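Local coordinates for protein transcriptional regulator (Rhodococcus jostii, PDB 5CYV) that binds p-coumaroyl-CoA as a MarR family transcriptional regulator of p-hydroxycinnamate metabolism, and probably binds DNA as a dimer, at the interface of chains A and B. Residues are numbered along the deposited sequence; one frame, centred on the assembly and turned at random. Chains: chain A/B, Transcriptional regulator.

The interface of chains A and B. Residues chain A 22, 113, 117; chain B 10, 12.
The imidazole of A:His117 meets the carboxylate of B:Asp10 where the two protomers of this MarR family dimer come together. A:His117 belongs to helix 100-121 and B:Asp10 to the loop just before helix 11-30 of the other chain; the patch, one of two symmetric copies, lies beside the p-coumaroyl-CoA pockets, whose lining includes residues from it. The ring turns its CE1–NE2 edge toward the acid. Ring and carboxylate are neither stacked nor coplanar, their planes being turned 58° apart. OD2 of B:Asp10 lies at the ring edge, in the imidazole plane, 3.6 Å from CE1 of A:His117. The other carboxylate oxygen, OD1, is displaced toward one face and sits obliquely 3.3 Å from NE2 of A:His117, a proximity and not an assigned hydrogen bond; its still shorter approach to CE1 is doubtful as modelled. With CG anti to its own backbone N (chi1 169°), the carboxylate of B:Asp10 reaches away from its main chain toward the histidine. OD1 also accepts a bent hydrogen bond, 2.7 Å long, from the backbone N of B:Gly12, entering nearly in line with the C-O bond. This is the geometry of a helix N-cap, and it ties the carboxylate to the first turn of helix 11-30. The carbonyl O of A:Val113 sits 3.3 Å above one face of the A:His117 ring, toward its rim, while OD1 and B:Gly12 approach from the opposite side. Nearby, CG1 of A:Val113 points at OD2 of B:Asp10 from 4.1 Å, the two side chains crossing at about a right angle. Replacing B:Asp10 with an alanine would probably leave the histidine edge without its acidic neighbour and the amide of B:Gly12 without its capping acceptor. Having no side chain, B:Gly12 offers its CA directly to chain A: it lies below the ring plane, just past the rim, 3.6 Å from NE2 of A:His117, and the methyl CG1 of A:Val22 packs against the same CA at 3.7 Å.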
loop_
_atom_site.group_PDB
_atom_site.type_symbol
_atom_site.label_atom_id
_atom_site.label_comp_id
_atom_site.label_asym_id
_atom_site.label_seq_id
_atom_site.Cartn_x
_atom_site.Cartn_y
_atom_site.Cartn_z
ATOM N N VAL A 22 -2.096 6.631 2.075
ATOM C CA VAL A 22 -1.774 6.948 3.469
ATOM C C VAL A 22 -0.275 7.189 3.658
ATOM O O VAL A 22 0.104 8.199 4.292
ATOM C CB VAL A 22 -2.236 5.814 4.384
ATOM C CG1 VAL A 22 -1.580 5.926 5.816
ATOM C CG2 VAL A 22 -3.749 5.842 4.417
ATOM N N VAL A 113 0.587 12.866 12.082
ATOM C CA VAL A 113 0.210 11.594 11.503
ATOM C C VAL A 113 -1.267 11.357 11.737
ATOM O O VAL A 113 -2.004 11.000 10.811
ATOM C CB VAL A 113 1.071 10.452 12.095
ATOM C CG1 VAL A 113 0.522 9.084 11.687
ATOM C CG2 VAL A 113 2.470 10.609 11.631
ATOM N N HIS A 117 -4.332 10.993 8.924
ATOM C CA HIS A 117 -5.423 9.983 9.023
ATOM C C HIS A 117 -6.784 10.596 9.001
ATOM O O HIS A 117 -7.658 10.175 8.238
ATOM C CB HIS A 117 -5.346 9.153 10.315
ATOM C CG HIS A 117 -4.102 8.352 10.448
ATOM N ND1 HIS A 117 -3.736 7.752 11.636
ATOM C CD2 HIS A 117 -3.107 8.084 9.570
ATOM C CE1 HIS A 117 -2.573 7.157 11.482
ATOM N NE2 HIS A 117 -2.169 7.335 10.235
ATOM N N ASP B 10 -2.182 1.566 14.962
ATOM C CA ASP B 10 -2.355 2.721 14.105
ATOM C C ASP B 10 -2.956 2.213 12.773
ATOM O O ASP B 10 -2.333 1.461 12.088
ATOM C CB ASP B 10 -0.959 3.401 13.942
ATOM C CG ASP B 10 -0.892 4.495 12.852
ATOM O OD1 ASP B 10 -1.804 4.636 12.017
ATOM O OD2 ASP B 10 0.165 5.178 12.778
ATOM N N GLY B 12 -3.333 3.644 10.005
ATOM C CA GLY B 12 -2.579 4.065 8.808
ATOM C C GLY B 12 -1.403 3.132 8.650
ATOM O O GLY B 12 -1.099 2.652 7.568
#